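Local coordinates for Tas1 (Pseudomonas aeruginosa, PDB 6OX6), which is a type VI secreted toxin that pyrophosphorylates adenosine nucleotides to (p)ppApp, draining ADP and ATP from competitor cells, at residues A[386-389]-A[390-394]; A[372-375]-A[376-380]. All blocks are in the same frame, centred on the assembly; numbering follows the deposited sequence.

Interaction 1: residues A[386-389]-A[390-394]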
loop_
_atom_site.group_PDB
_atom_site.type_symbol
_atom_site.label_atom_id
_atom_site.label_comp_id
_atom_site.label_asym_id
_atom_site.label_seq_id
_atom_site.Cartn_x
_atom_site.Cartn_y
_atom_site.Cartn_z
ATOM N N ASP A 386 -19.366 -13.966 10.899
ATOM C CA ASP A 386 -19.152 -15.400 11.095
ATOM C C ASP A 386 -17.728 -15.822 10.735
ATOM O O ASP A 386 -17.099 -16.588 11.476
ATOM C CB ASP A 386 -20.178 -16.223 10.311
ATOM C CG ASP A 386 -21.619 -15.806 10.607
ATOM O OD1 ASP A 386 -21.817 -14.991 11.545
ATOM O OD2 ASP A 386 -22.549 -16.325 9.938
ATOM N N THR A 387 -17.199 -15.363 9.600
ATOM C CA THR A 387 -15.796 -15.663 9.340
ATOM C C THR A 387 -14.914 -15.099 10.446
ATOM O O THR A 387 -13.990 -15.778 10.908
ATOM C CB THR A 387 -15.356 -15.123 7.976
ATOM O OG1 THR A 387 -16.067 -15.807 6.938
ATOM C CG2 THR A 387 -13.851 -15.337 7.779
ATOM N N TYR A 388 -15.181 -13.861 10.890
ATOM C CA TYR A 388 -14.372 -13.287 11.966
ATOM C C TYR A 388 -14.340 -14.227 13.157
ATOM O O TYR A 388 -13.271 -14.561 13.675
ATOM C CB TYR A 388 -14.893 -11.918 12.416
ATOM C CG TYR A 388 -14.072 -11.375 13.569
ATOM C CD1 TYR A 388 -13.002 -10.533 13.339
ATOM C CD2 TYR A 388 -14.332 -11.743 14.889
ATOM C CE1 TYR A 388 -12.218 -10.051 14.386
ATOM C CE2 TYR A 388 -13.548 -11.270 15.939
ATOM C CZ TYR A 388 -12.497 -10.415 15.682
ATOM O OH TYR A 388 -11.714 -9.924 16.714
ATOM N N ASP A 389 -15.516 -14.663 13.603
ATOM C CA ASP A 389 -15.575 -15.477 14.807
ATOM C C ASP A 389 -14.877 -16.816 14.602
ATOM O O ASP A 389 -14.178 -17.298 15.499
ATOM C CB ASP A 389 -17.032 -15.663 15.240
ATOM C CG ASP A 389 -17.671 -14.351 15.709
ATOM O OD1 ASP A 389 -16.909 -13.486 16.216
ATOM O OD2 ASP A 389 -18.917 -14.189 15.575
ATOM N N ALA A 390 -15.035 -17.422 13.420
ATOM C CA ALA A 390 -14.318 -18.661 13.124
ATOM C C ALA A 390 -12.809 -18.454 13.175
ATOM O O ALA A 390 -12.081 -19.265 13.765
ATOM C CB ALA A 390 -14.731 -19.200 11.755
ATOM N N VAL A 391 -12.319 -17.371 12.569
ATOM C CA VAL A 391 -10.879 -17.147 12.527
ATOM C C VAL A 391 -10.339 -16.871 13.925
ATOM O O VAL A 391 -9.288 -17.393 14.310
ATOM C CB VAL A 391 -10.551 -16.009 11.547
ATOM C CG1 VAL A 391 -9.115 -15.539 11.731
ATOM C CG2 VAL A 391 -10.773 -16.485 10.117
ATOM N N ALA A 392 -11.059 -16.069 14.713
ATOM C CA ALA A 392 -10.591 -15.713 16.051
ATOM C C ALA A 392 -10.507 -16.929 16.971
ATOM O O ALA A 392 -9.620 -16.997 17.825
ATOM C CB ALA A 392 -11.509 -14.649 16.657
ATOM N N ALA A 393 -11.415 -17.896 16.820
ATOM C CA ALA A 393 -11.384 -19.051 17.710
ATOM C C ALA A 393 -10.201 -19.960 17.401
ATOM O O ALA A 393 -9.621 -20.558 18.319
ATOM C CB ALA A 393 -12.698 -19.832 17.623
ATOM N N LYS A 394 -9.830 -20.040 16.128
ATOM C CA LYS A 394 -8.718 -20.882 15.709
ATOM C C LYS A 394 -7.404 -20.114 15.575
ATOM O O LYS A 394 -6.412 -20.664 15.099
ATOM C CB LYS A 394 -9.049 -21.584 14.390
ATOM C CG LYS A 394 -10.227 -22.541 14.473
ATOM C CD LYS A 394 -10.746 -22.900 13.092
ATOM C CE LYS A 394 -12.255 -23.075 13.097
ATOM N NZ LYS A 394 -12.892 -22.449 11.906
#

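Interaction 2: residues A[372-375]-A[376-380]. With ACT (acetate ion), chain I.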
loop_
_atom_site.group_PDB
_atom_site.type_symbol
_atom_site.label_atom_id
_atom_site.label_comp_id
_atom_site.label_asym_id
_atom_site.label_seq_id
_atom_site.Cartn_x
_atom_site.Cartn_y
_atom_site.Cartn_z
ATOM N N ALA A 372 -5.268 -10.572 11.563
ATOM C CA ALA A 372 -4.032 -10.181 12.218
ATOM C C ALA A 372 -3.794 -8.687 12.102
ATOM O O ALA A 372 -3.398 -8.037 13.080
ATOM C CB ALA A 372 -2.868 -10.957 11.612
ATOM N N LYS A 373 -4.039 -8.125 10.924
ATOM C CA LYS A 373 -3.642 -6.755 10.670
ATOM C C LYS A 373 -4.654 -5.737 11.190
ATOM O O LYS A 373 -4.261 -4.742 11.805
ATOM C CB LYS A 373 -3.429 -6.546 9.174
ATOM C CG LYS A 373 -3.233 -5.084 8.807
ATOM C CD LYS A 373 -3.142 -4.933 7.287
ATOM C CE LYS A 373 -3.158 -3.472 6.887
ATOM N NZ LYS A 373 -3.041 -3.309 5.423
ATOM N N GLU A 374 -5.945 -5.945 10.931
ATOM C CA GLU A 374 -6.949 -4.918 11.177
ATOM C C GLU A 374 -7.550 -5.030 12.585
ATOM O O GLU A 374 -7.620 -6.105 13.187
ATOM C CB GLU A 374 -8.074 -5.010 10.154
ATOM C CG GLU A 374 -7.633 -5.080 8.713
ATOM C CD GLU A 374 -7.194 -3.723 8.158
ATOM O OE1 GLU A 374 -7.029 -2.756 8.943
ATOM O OE2 GLU A 374 -7.022 -3.632 6.922
ATOM N N SER A 375 -8.020 -3.896 13.094
ATOM C CA SER A 375 -8.800 -3.911 14.325
ATOM C C SER A 375 -9.994 -4.841 14.175
ATOM O O SER A 375 -10.437 -5.158 13.065
ATOM C CB SER A 375 -9.290 -2.501 14.668
ATOM O OG SER A 375 -10.297 -2.081 13.739
ATOM N N GLU A 376 -10.532 -5.281 15.311
ATOM C CA GLU A 376 -11.689 -6.172 15.274
ATOM C C GLU A 376 -12.834 -5.580 14.455
ATOM O O GLU A 376 -13.424 -6.272 13.611
ATOM C CB GLU A 376 -12.169 -6.499 16.689
ATOM C CG GLU A 376 -13.525 -7.172 16.698
ATOM C CD GLU A 376 -13.985 -7.555 18.093
ATOM O OE1 GLU A 376 -13.203 -7.396 19.056
ATOM O OE2 GLU A 376 -15.112 -8.072 18.214
ATOM N N ASP A 377 -13.189 -4.313 14.726
ATOM C CA ASP A 377 -14.288 -3.683 14.003
ATOM C C ASP A 377 -14.056 -3.783 12.522
ATOM O O ASP A 377 -14.968 -4.065 11.748
ATOM C CB ASP A 377 -14.432 -2.209 14.384
ATOM C CG ASP A 377 -15.004 -2.013 15.777
ATOM O OD1 ASP A 377 -15.677 -2.931 16.300
ATOM O OD2 ASP A 377 -14.807 -0.910 16.338
HETATM N N MSE A 378 -12.820 -3.535 12.104
HETATM C CA MSE A 378 -12.470 -3.570 10.694
HETATM C C MSE A 378 -12.516 -4.955 10.114
HETATM O O MSE A 378 -13.039 -5.139 8.994
HETATM C CB MSE A 378 -11.063 -3.006 10.519
HETATM C CG MSE A 378 -11.109 -1.546 10.086
HETATM SE SE MSE A 378 -12.315 -1.356 8.539
HETATM C CE MSE A 378 -11.668 -2.897 7.496
ATOM N N ALA A 379 -11.984 -5.932 10.840
ATOM C CA ALA A 379 -11.950 -7.295 10.375
ATOM C C ALA A 379 -13.357 -7.850 10.304
ATOM O O ALA A 379 -13.678 -8.612 9.385
ATOM C CB ALA A 379 -11.053 -8.094 11.310
ATOM N N ARG A 380 -14.232 -7.425 11.225
ATOM C CA ARG A 380 -15.604 -7.918 11.168
ATOM C C ARG A 380 -16.302 -7.438 9.907
ATOM O O ARG A 380 -17.082 -8.184 9.309
ATOM C CB ARG A 380 -16.410 -7.495 12.396
ATOM C CG ARG A 380 -16.067 -8.258 13.657
ATOM C CD ARG A 380 -17.054 -7.931 14.772
ATOM N NE ARG A 380 -16.815 -8.780 15.925
ATOM C CZ ARG A 380 -17.303 -10.008 16.051
ATOM N NH1 ARG A 380 -18.070 -10.522 15.090
ATOM N NH2 ARG A 380 -17.017 -10.724 17.132
HETATM C C ACT I . -5.817 -5.228 3.914
HETATM O O ACT I . -5.011 -4.251 3.922
HETATM O OXT ACT I . -6.826 -5.426 4.653
HETATM C CH3 ACT I . -5.512 -6.339 2.825
#

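Interaction 1: residues A[386-389]-A[390-394]
Ala390, Asp389 and Ala392 take the largest share of this contact, in which one turn of helix 385-393 stacks on the next. Ala390 N donates to Asp386 O at 3.0 Å, the donor tilted somewhat out of the carbonyl plane, and the Ala390 methyl rests beside the carbonyl oxygens of Asp386 and Thr387. Asp389 O receives Ala393 N in a more bent bond, with an N-H...O angle of 149°. Between these two come Val391 N to Thr387 O at 2.8 Å and Ala392 N to Tyr388 O at 2.9 Å, both donors lying nearly in line with the carbonyl they meet. The four i to i+4 bonds are the ladder of a regular alpha-helix, here in its last turns: Lys394 is the first residue to leave helical backbone angles, and its N makes weak bonds to Ala390 O and Val391 O. Two i, i+4 side-chain pairs add to the ladder. Ala392 CB sits obliquely by the Tyr388 ring, 4.0 Å from CE2, a place the ring reaches because CG is anti to the backbone N (chi1 178°). Tyr371 of helix 367-373 meets the same ring edge-to-face and also touches Ala392. Thr387 and Val391 lie alongside each other, pointing the same way, with their CG2 methyls 4.0 Å apart; both also pack on Pro367. Asp389 CG instead lies beside its own backbone N (chi1 -67°), and the carboxylate brings OD1 to the edge of the Tyr388 ring, in its plane, where the oxygen forms a salt bridge with Arg380 of helix 376-383.

Interaction 2: residues A[372-375]-A[376-380]
Glu374 CB lies 3.6 Å from CB of Met378, a selenomethionine, where the chain turns from helix 367-373 into helix 376-383. The Glu374 CB also faces Ala379 N, whose hydrogen goes to Ser375 O. Chi1 sets CG beside the backbone N, and the bend at chi2 (-77°) carries CD and OE2 to a bound acetate, probably from the crystallisation liquor. At the tip OE2 comes within 2.9 Å of acetate OXT. The other acetate oxygen, O, accepts from Lys373 NZ at 2.6 Å, at the end of a fully extended chain.

Ser375 is the N-cap of helix 376-383. Its OG, set between the backbone N and the carbonyl carbon (chi1 70°), reaches forward over the first turn and receives a weak bond from Met378 N at 3.3 Å; Met378 CB packs against the same oxygen. The Ser375 carbonyl takes Ala379 N at 2.8 Å, opening the regular helical bonding. Glu376, next in the chain, uses the anti lone pair of OE2 to accept Arg380 NE, one turn further on, at 2.9 Å and nearly in the guanidinium plane.

The ammonium of Lys373 probably favours negative charge on the acetate, while the Ser375 cap gives the first-turn N-H of Met378 a weak acceptor.

Overall arrangement
Both contacts are local and lie at the surface, but they treat helix ends differently: interaction 2 starts helix 376-383 with a serine cap, while interaction 1 runs out at the end of the following helix, 385-393. Their centres are about 11 Å apart, and the two helices meet through Tyr388, whose CD1 lies 3.7 Å from Ala379 CB. Arg380 joins the charged groups, serving a glutamate of its own helix and an aspartate of the next, and Tyr388 CD2 packs 3.6 Å from its CZ. Interaction 1 is mainly backbone and small apolar groups, with Tyr388 its buried member; interaction 2, nearer the centre of the chain, is richer in charge and has Ala379 buried.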